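Local structure of tyrocidine synthetase 3 (Brevibacillus brevis, 2JGP) at residues R383-E389 against P510-G515; S300-C306 against S483-R489. The protein forms part of the nonribosomal assembly line for the antibiotic tyrocidine, joining a peptidyl carrier domain to a condensation domain that makes peptide bonds. One frame throughout, in Å; residues are numbered along the deposited sequence.

Interaction 1 (R383-E389 against P510-G515)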
ATOM      1  N   ARG A 383      22.355  -5.045 -18.457  1.00 58.74           N
ATOM      2  CA  ARG A 383      23.611  -4.279 -18.432  1.00 59.45           C
ATOM      3  C   ARG A 383      23.743  -3.255 -19.567  1.00 59.27           C
ATOM      4  O   ARG A 383      24.347  -2.196 -19.381  1.00 59.38           O
ATOM      5  CB  ARG A 383      24.810  -5.242 -18.475  1.00 59.81           C
ATOM      6  CG  ARG A 383      25.050  -5.874 -19.844  1.00 61.98           C
ATOM      7  CD  ARG A 383      25.803  -7.198 -19.761  1.00 64.79           C
ATOM      8  NE  ARG A 383      24.899  -8.327 -19.529  1.00 66.91           N
ATOM      9  CZ  ARG A 383      25.297  -9.584 -19.343  1.00 68.52           C
ATOM     10  NH1 ARG A 383      26.589  -9.905 -19.367  1.00 68.93           N
ATOM     11  NH2 ARG A 383      24.390 -10.534 -19.136  1.00 69.19           N
ATOM     12  N   GLU A 384      23.185  -3.583 -20.732  1.00 59.12           N
ATOM     13  CA  GLU A 384      23.332  -2.763 -21.933  1.00 59.16           C
ATOM     14  C   GLU A 384      22.361  -1.584 -21.974  1.00 58.49           C
ATOM     15  O   GLU A 384      22.558  -0.652 -22.743  1.00 58.33           O
ATOM     16  CB  GLU A 384      23.155  -3.627 -23.191  1.00 59.48           C
ATOM     17  CG  GLU A 384      24.140  -4.797 -23.267  1.00 61.33           C
ATOM     18  CD  GLU A 384      23.965  -5.663 -24.510  1.00 63.98           C
ATOM     19  OE1 GLU A 384      24.115  -5.141 -25.639  1.00 65.29           O
ATOM     20  OE2 GLU A 384      23.703  -6.878 -24.352  1.00 66.06           O
ATOM     21  N   LYS A 385      21.313  -1.626 -21.156  1.00 57.68           N
ATOM     22  CA  LYS A 385      20.322  -0.550 -21.128  1.00 57.18           C
ATOM     23  C   LYS A 385      20.890   0.704 -20.477  1.00 56.87           C
ATOM     24  O   LYS A 385      21.693   0.614 -19.557  1.00 56.94           O
ATOM     25  CB  LYS A 385      19.070  -0.994 -20.365  1.00 56.90           C
ATOM     26  CG  LYS A 385      18.235  -2.008 -21.116  1.00 56.78           C
ATOM     27  CD  LYS A 385      17.030  -2.446 -20.313  1.00 56.21           C
ATOM     28  CE  LYS A 385      16.212  -3.459 -21.091  1.00 55.76           C
ATOM     29  NZ  LYS A 385      15.155  -4.088 -20.259  1.00 53.28           N
ATOM     30  N   THR A 386      20.472   1.872 -20.958  1.00 56.66           N
ATOM     31  CA  THR A 386      20.778   3.125 -20.278  1.00 56.34           C
ATOM     32  C   THR A 386      19.845   3.211 -19.082  1.00 56.68           C
ATOM     33  O   THR A 386      18.743   2.654 -19.119  1.00 56.33           O
ATOM     34  CB  THR A 386      20.573   4.353 -21.190  1.00 56.41           C
ATOM     35  OG1 THR A 386      19.192   4.480 -21.520  1.00 54.66           O
ATOM     36  CG2 THR A 386      21.392   4.228 -22.478  1.00 56.35           C
ATOM     37  N   PHE A 387      20.270   3.874 -18.010  1.00 56.89           N
ATOM     38  CA  PHE A 387      19.374   4.035 -16.868  1.00 56.87           C
ATOM     39  C   PHE A 387      18.120   4.777 -17.312  1.00 56.83           C
ATOM     40  O   PHE A 387      17.022   4.456 -16.874  1.00 55.98           O
ATOM     41  CB  PHE A 387      20.028   4.774 -15.700  1.00 57.14           C
ATOM     42  CG  PHE A 387      19.100   4.974 -14.534  1.00 56.94           C
ATOM     43  CD1 PHE A 387      18.841   3.932 -13.655  1.00 57.37           C
ATOM     44  CD2 PHE A 387      18.461   6.192 -14.334  1.00 57.38           C
ATOM     45  CE1 PHE A 387      17.968   4.103 -12.585  1.00 57.28           C
ATOM     46  CE2 PHE A 387      17.586   6.373 -13.268  1.00 57.03           C
ATOM     47  CZ  PHE A 387      17.338   5.325 -12.395  1.00 56.93           C
ATOM     48  N   SER A 388      18.291   5.755 -18.199  1.00 56.90           N
ATOM     49  CA  SER A 388      17.162   6.530 -18.708  1.00 57.37           C
ATOM     50  C   SER A 388      16.087   5.635 -19.330  1.00 56.91           C
ATOM     51  O   SER A 388      14.902   5.762 -19.001  1.00 57.07           O
ATOM     52  CB  SER A 388      17.646   7.572 -19.723  1.00 57.45           C
ATOM     53  OG  SER A 388      16.562   8.362 -20.177  1.00 61.36           O
ATOM     54  N   GLU A 389      16.488   4.713 -20.201  1.00 56.62           N
ATOM     55  CA  GLU A 389      15.511   3.839 -20.856  1.00 56.65           C
ATOM     56  C   GLU A 389      14.954   2.791 -19.884  1.00 56.16           C
ATOM     57  O   GLU A 389      13.777   2.445 -19.962  1.00 55.60           O
ATOM     58  CB  GLU A 389      16.090   3.177 -22.109  1.00 56.97           C
ATOM     59  CG  GLU A 389      17.005   2.005 -21.863  1.00 58.04           C
ATOM     60  CD  GLU A 389      17.573   1.449 -23.153  1.00 59.90           C
ATOM     61  OE1 GLU A 389      18.813   1.461 -23.316  1.00 59.08           O
ATOM     62  OE2 GLU A 389      16.769   1.021 -24.008  1.00 62.43           O
ATOM     63  N   PRO A 510      22.018  10.434 -16.154  1.00 58.66           N
ATOM     64  CA  PRO A 510      20.904   9.494 -16.301  1.00 58.99           C
ATOM     65  C   PRO A 510      21.025   8.551 -17.499  1.00 59.31           C
ATOM     66  O   PRO A 510      20.332   7.542 -17.545  1.00 59.67           O
ATOM     67  CB  PRO A 510      19.681  10.398 -16.478  1.00 59.05           C
ATOM     68  CG  PRO A 510      20.115  11.765 -16.110  1.00 59.07           C
ATOM     69  CD  PRO A 510      21.579  11.836 -16.289  1.00 58.58           C
ATOM     70  N   HIS A 511      21.883   8.880 -18.460  1.00 59.24           N
ATOM     71  CA  HIS A 511      22.031   8.058 -19.656  1.00 59.47           C
ATOM     72  C   HIS A 511      23.165   7.045 -19.546  1.00 59.70           C
ATOM     73  O   HIS A 511      23.420   6.293 -20.487  1.00 59.66           O
ATOM     74  CB  HIS A 511      22.198   8.965 -20.869  1.00 59.49           C
ATOM     75  CG  HIS A 511      21.063   9.926 -21.029  1.00 59.63           C
ATOM     76  ND1 HIS A 511      19.843   9.550 -21.547  1.00 59.46           N
ATOM     77  CD2 HIS A 511      20.941  11.229 -20.684  1.00 59.47           C
ATOM     78  CE1 HIS A 511      19.029  10.590 -21.548  1.00 60.19           C
ATOM     79  NE2 HIS A 511      19.671  11.620 -21.026  1.00 60.41           N
ATOM     80  N   ILE A 512      23.826   7.011 -18.392  1.00 60.00           N
ATOM     81  CA  ILE A 512      24.831   5.988 -18.108  1.00 60.44           C
ATOM     82  C   ILE A 512      24.213   4.606 -18.279  1.00 60.86           C
ATOM     83  O   ILE A 512      23.056   4.388 -17.920  1.00 60.66           O
ATOM     84  CB  ILE A 512      25.394   6.124 -16.677  1.00 60.16           C
ATOM     85  CG1 ILE A 512      26.599   5.198 -16.484  1.00 60.60           C
ATOM     86  CG2 ILE A 512      24.308   5.840 -15.634  1.00 60.86           C
ATOM     87  CD1 ILE A 512      27.357   5.453 -15.198  1.00 60.44           C
ATOM     88  N   ARG A 513      24.975   3.680 -18.846  1.00 61.55           N
ATOM     89  CA  ARG A 513      24.482   2.321 -19.029  1.00 62.03           C
ATOM     90  C   ARG A 513      24.632   1.550 -17.724  1.00 62.17           C
ATOM     91  O   ARG A 513      25.587   1.759 -16.970  1.00 62.21           O
ATOM     92  CB  ARG A 513      25.177   1.639 -20.211  1.00 62.23           C
ATOM     93  CG  ARG A 513      24.865   2.341 -21.539  1.00 62.79           C
ATOM     94  CD  ARG A 513      25.313   1.547 -22.752  1.00 64.08           C
ATOM     95  NE  ARG A 513      25.081   2.280 -23.999  1.00 64.62           N
ATOM     96  CZ  ARG A 513      23.909   2.378 -24.629  1.00 65.53           C
ATOM     97  NH1 ARG A 513      22.823   1.798 -24.147  1.00 65.91           N
ATOM     98  NH2 ARG A 513      23.818   3.073 -25.756  1.00 66.24           N
ATOM     99  N   LEU A 514      23.669   0.678 -17.440  1.00 62.48           N
ATOM    100  CA  LEU A 514      23.619   0.004 -16.141  1.00 62.79           C
ATOM    101  C   LEU A 514      24.937  -0.690 -15.787  1.00 63.34           C
ATOM    102  O   LEU A 514      25.397  -0.605 -14.647  1.00 63.20           O
ATOM    103  CB  LEU A 514      22.462  -1.002 -16.088  1.00 62.72           C
ATOM    104  CG  LEU A 514      21.036  -0.458 -16.242  1.00 62.71           C
ATOM    105  CD1 LEU A 514      20.033  -1.474 -15.719  1.00 62.22           C
ATOM    106  CD2 LEU A 514      20.846   0.891 -15.551  1.00 62.71           C
ATOM    107  N   GLY A 515      25.543  -1.360 -16.763  1.00 64.12           N
ATOM    108  CA  GLY A 515      26.822  -2.039 -16.556  1.00 64.71           C
ATOM    109  C   GLY A 515      27.983  -1.111 -16.236  1.00 65.41           C
ATOM    110  O   GLY A 515      28.945  -1.519 -15.590  1.00 65.48           O
TER
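Phe387 N donates a hydrogen bond to Ile512 O at 2.8 Å, a nearly straight bond (161°) in the middle of two chains that run in opposite directions. On one side of it Leu514 N reaches Lys385 O and Gly515 N reaches Arg383 O; on the other, the bond from Ser388 N to Pro510 O is bent and weak. Arg513 adds a side-chain bond. Its chain, extended from CG to NE, carries NH1 to 2.8 Å from Glu384 O, an oxygen at the guanidinium edge, tilted 26° from its plane. Thr386 CG2 covers one face of that guanidinium, 3.3 Å from Arg513 NH1. With chi1 at 65°, Thr386 OG1 is turned to accept from Glu389 N at 3.0 Å, while Glu389 OE1 accepts from Thr386 N through its anti lone pair at 2.9 Å: a capping box at the start of helix 387-403. The Phe387 ring turns its edge to Pro510 O, which lies in the ring plane, while Leu514 CD2 lies 4.0 Å from Phe387 CB. Farther in, the Phe387 ring meets Ala335 and Val339 of helix 329-345 and, together with Pro510, Leu321 of helix 312-325, so the 510-515 tail is laid against the beginning of helix 387-403 beside these two helices.

Interaction 2 (S300-C306 against S483-R489)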
ATOM      1  N   SER A 300      12.779 -17.708   8.404  1.00 60.96           N
ATOM      2  CA  SER A 300      13.129 -17.096   9.665  1.00 60.20           C
ATOM      3  C   SER A 300      12.593 -15.678   9.617  1.00 59.69           C
ATOM      4  O   SER A 300      12.785 -14.977   8.627  1.00 59.49           O
ATOM      5  CB  SER A 300      14.651 -17.089   9.820  1.00 60.16           C
ATOM      6  OG  SER A 300      15.058 -16.473  11.025  1.00 59.56           O
ATOM      7  N   PHE A 301      11.906 -15.262  10.674  1.00 58.92           N
ATOM      8  CA  PHE A 301      11.292 -13.940  10.708  1.00 58.59           C
ATOM      9  C   PHE A 301      12.051 -12.938  11.576  1.00 57.83           C
ATOM     10  O   PHE A 301      11.681 -11.767  11.626  1.00 57.26           O
ATOM     11  CB  PHE A 301       9.843 -14.072  11.162  1.00 58.86           C
ATOM     12  CG  PHE A 301       8.996 -14.850  10.202  1.00 59.91           C
ATOM     13  CD1 PHE A 301       8.601 -16.145  10.488  1.00 61.27           C
ATOM     14  CD2 PHE A 301       8.617 -14.288   8.987  1.00 61.24           C
ATOM     15  CE1 PHE A 301       7.823 -16.868   9.589  1.00 61.94           C
ATOM     16  CE2 PHE A 301       7.837 -15.003   8.086  1.00 62.04           C
ATOM     17  CZ  PHE A 301       7.442 -16.296   8.388  1.00 61.59           C
ATOM     18  N   ALA A 302      13.108 -13.395  12.246  1.00 56.93           N
ATOM     19  CA  ALA A 302      13.954 -12.512  13.032  1.00 56.69           C
ATOM     20  C   ALA A 302      14.514 -11.428  12.119  1.00 56.69           C
ATOM     21  O   ALA A 302      15.024 -11.715  11.033  1.00 55.58           O
ATOM     22  CB  ALA A 302      15.084 -13.293  13.695  1.00 56.64           C
ATOM     23  N   GLY A 303      14.390 -10.180  12.555  1.00 57.05           N
ATOM     24  CA  GLY A 303      14.797  -9.047  11.745  1.00 57.31           C
ATOM     25  C   GLY A 303      15.587  -8.022  12.523  1.00 57.98           C
ATOM     26  O   GLY A 303      15.628  -8.039  13.761  1.00 57.37           O
ATOM     27  N   ASP A 304      16.245  -7.149  11.777  1.00 58.76           N
ATOM     28  CA  ASP A 304      16.835  -5.937  12.321  1.00 59.87           C
ATOM     29  C   ASP A 304      16.748  -4.866  11.255  1.00 60.22           C
ATOM     30  O   ASP A 304      16.331  -5.143  10.137  1.00 59.82           O
ATOM     31  CB  ASP A 304      18.289  -6.157  12.700  1.00 60.05           C
ATOM     32  CG  ASP A 304      18.663  -5.448  13.992  1.00 61.73           C
ATOM     33  OD1 ASP A 304      18.337  -4.238  14.155  1.00 61.19           O
ATOM     34  OD2 ASP A 304      19.282  -6.120  14.837  1.00 63.39           O
ATOM     35  N   GLN A 305      17.149  -3.648  11.607  1.00 61.35           N
ATOM     36  CA  GLN A 305      17.046  -2.515  10.696  1.00 62.21           C
ATOM     37  C   GLN A 305      18.289  -1.643  10.756  1.00 62.25           C
ATOM     38  O   GLN A 305      18.962  -1.581  11.783  1.00 61.92           O
ATOM     39  CB  GLN A 305      15.809  -1.672  11.032  1.00 62.91           C
ATOM     40  CG  GLN A 305      15.685  -0.404  10.184  1.00 65.41           C
ATOM     41  CD  GLN A 305      14.357   0.314  10.348  1.00 68.95           C
ATOM     42  OE1 GLN A 305      13.359  -0.271  10.779  1.00 71.42           O
ATOM     43  NE2 GLN A 305      14.336   1.594   9.980  1.00 70.80           N
ATOM     44  N   CYS A 306      18.585  -0.978   9.642  1.00 62.39           N
ATOM     45  CA  CYS A 306      19.553   0.112   9.619  1.00 62.77           C
ATOM     46  C   CYS A 306      18.981   1.262   8.796  1.00 62.03           C
ATOM     47  O   CYS A 306      18.154   1.050   7.903  1.00 61.47           O
ATOM     48  CB  CYS A 306      20.897  -0.348   9.056  1.00 63.06           C
ATOM     49  SG  CYS A 306      20.803  -1.071   7.422  1.00 67.55           S
ATOM     50  N   SER A 483      16.488  -9.790   7.199  1.00 55.09           N
ATOM     51  CA  SER A 483      16.512 -11.054   7.921  1.00 54.80           C
ATOM     52  C   SER A 483      17.848 -11.238   8.631  1.00 53.84           C
ATOM     53  O   SER A 483      18.892 -11.253   7.988  1.00 53.41           O
ATOM     54  CB  SER A 483      16.302 -12.217   6.950  1.00 54.84           C
ATOM     55  OG  SER A 483      15.065 -12.099   6.278  1.00 57.24           O
ATOM     56  N   THR A 484      17.802 -11.394   9.952  1.00 53.22           N
ATOM     57  CA  THR A 484      19.002 -11.617  10.760  1.00 53.33           C
ATOM     58  C   THR A 484      19.702 -12.937  10.393  1.00 52.66           C
ATOM     59  O   THR A 484      20.910 -13.085  10.578  1.00 52.34           O
ATOM     60  CB  THR A 484      18.637 -11.621  12.266  1.00 53.32           C
ATOM     61  OG1 THR A 484      17.960 -10.396  12.584  1.00 55.94           O
ATOM     62  CG2 THR A 484      19.875 -11.751  13.133  1.00 54.95           C
ATOM     63  N   SER A 485      18.934 -13.887   9.870  1.00 52.04           N
ATOM     64  CA  SER A 485      19.465 -15.191   9.490  1.00 51.93           C
ATOM     65  C   SER A 485      20.270 -15.163   8.184  1.00 52.13           C
ATOM     66  O   SER A 485      20.941 -16.140   7.864  1.00 51.92           O
ATOM     67  CB  SER A 485      18.318 -16.191   9.356  1.00 51.62           C
ATOM     68  OG  SER A 485      17.454 -15.801   8.309  1.00 50.85           O
ATOM     69  N   LEU A 486      20.201 -14.059   7.447  1.00 52.49           N
ATOM     70  CA  LEU A 486      20.825 -13.953   6.121  1.00 52.86           C
ATOM     71  C   LEU A 486      21.951 -12.917   6.019  1.00 53.26           C
ATOM     72  O   LEU A 486      22.959 -13.167   5.348  1.00 52.92           O
ATOM     73  CB  LEU A 486      19.759 -13.623   5.078  1.00 52.86           C
ATOM     74  CG  LEU A 486      18.604 -14.612   4.900  1.00 52.73           C
ATOM     75  CD1 LEU A 486      17.683 -14.116   3.776  1.00 53.00           C
ATOM     76  CD2 LEU A 486      19.112 -16.014   4.609  1.00 52.57           C
ATOM     77  N   PHE A 487      21.781 -11.760   6.661  1.00 53.77           N
ATOM     78  CA  PHE A 487      22.719 -10.641   6.492  1.00 54.75           C
ATOM     79  C   PHE A 487      23.229 -10.084   7.814  1.00 55.52           C
ATOM     80  O   PHE A 487      22.499 -10.044   8.810  1.00 55.64           O
ATOM     81  CB  PHE A 487      22.076  -9.496   5.700  1.00 54.77           C
ATOM     82  CG  PHE A 487      21.369  -9.938   4.448  1.00 55.23           C
ATOM     83  CD1 PHE A 487      22.091 -10.321   3.326  1.00 55.47           C
ATOM     84  CD2 PHE A 487      19.981  -9.959   4.389  1.00 55.60           C
ATOM     85  CE1 PHE A 487      21.438 -10.720   2.168  1.00 54.99           C
ATOM     86  CE2 PHE A 487      19.324 -10.360   3.238  1.00 55.56           C
ATOM     87  CZ  PHE A 487      20.055 -10.739   2.125  1.00 55.30           C
ATOM     88  N   THR A 488      24.490  -9.657   7.808  1.00 56.42           N
ATOM     89  CA  THR A 488      25.073  -8.937   8.930  1.00 56.97           C
ATOM     90  C   THR A 488      24.721  -7.456   8.792  1.00 57.54           C
ATOM     91  O   THR A 488      24.367  -6.985   7.703  1.00 57.24           O
ATOM     92  CB  THR A 488      26.611  -9.085   8.967  1.00 57.02           C
ATOM     93  OG1 THR A 488      27.191  -8.454   7.817  1.00 57.53           O
ATOM     94  CG2 THR A 488      27.021 -10.551   8.992  1.00 57.01           C
ATOM     95  N   ARG A 489      24.815  -6.726   9.901  1.00 58.04           N
ATOM     96  CA  ARG A 489      24.651  -5.275   9.888  1.00 58.64           C
ATOM     97  C   ARG A 489      25.634  -4.613   8.926  1.00 58.43           C
ATOM     98  O   ARG A 489      25.268  -3.685   8.204  1.00 58.09           O
ATOM     99  CB  ARG A 489      24.847  -4.705  11.294  1.00 59.22           C
ATOM    100  CG  ARG A 489      24.809  -3.184  11.361  1.00 61.24           C
ATOM    101  CD  ARG A 489      24.675  -2.702  12.792  1.00 63.95           C
ATOM    102  NE  ARG A 489      23.391  -3.099  13.364  1.00 67.12           N
ATOM    103  CZ  ARG A 489      22.224  -2.505  13.113  1.00 69.41           C
ATOM    104  NH1 ARG A 489      22.153  -1.460  12.297  1.00 70.62           N
ATOM    105  NH2 ARG A 489      21.117  -2.961  13.691  1.00 71.01           N
TER
HETATM  106  O   HOH W   1      15.908 -14.039  10.150  1.00 43.87           O
HETATM  107  O   HOH W   2      15.182 -16.335   6.486  1.00 55.56           O
HETATM  108  O   HOH W   3      12.825 -12.983   6.978  1.00 61.49           O
HETATM  109  O   HOH W   4      19.527  -8.721  13.913  1.00 77.97           O
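Arg489 grips the backbone carbonyl oxygen of Gln305 end-on with both terminal nitrogens: NH1 and NH2 each lie 3.2 Å from Gln305 O and come from the same face of its plane. The arginine leaves the backbone with CG anti to N, then bends at chi3 (-65°), which turns the edge of the guanidinium to Gln305 O and Asp304 OD1. NH2 also makes a salt bridge to Asp304 OD1 at 3.1 Å, with carboxylate and guanidinium planes almost perpendicular (89°). Asp304 OD1 also accepts from Gln305 N through its anti lone pair, which should fix the rotation of the carboxylate. A water joins Asp304 OD2 to Thr484 OG1, while Thr484 N bonds to Ala302 O at 3.0 Å from above the carbonyl plane. At the far end two serines meet: Ser485 OG, tucked between its own N and carbonyl carbon, comes 3.4 Å from Ser300 CB. Ser300 OG is anti to its own N (chi1 179°) and shares a water with Ala302 O and Ser485 N. Strand 303-309 is the outermost strand of a four-stranded mixed sheet, beside strand 476-483; the turn after that strand leads into helix 489-508, whose Met492 and Ser496 pack on Cys306.

How the interactions relate
Going from the N terminus, residues 300-306 come first and open strand 303-309; helices 312-325 and 329-345 follow, and then strands 350-356 and 373-379 lead to 383-389. Strand 476-483 comes back beside strand 303-309, and at its end 483-489 closes interaction 2, a loop of 176 residues. Helix 489-508 then carries the chain away to 510-515, and interaction 1 closes a loop of 120 residues back on 383-389. The two loops therefore cross rather than nest. The centres of the two contacts lie about 31 Å apart, and they do not touch; helix 489-508 spans the gap: interaction 2 fastens its start to the edge of the four-stranded sheet, interaction 1 the segment after its end to the start of helix 387-403.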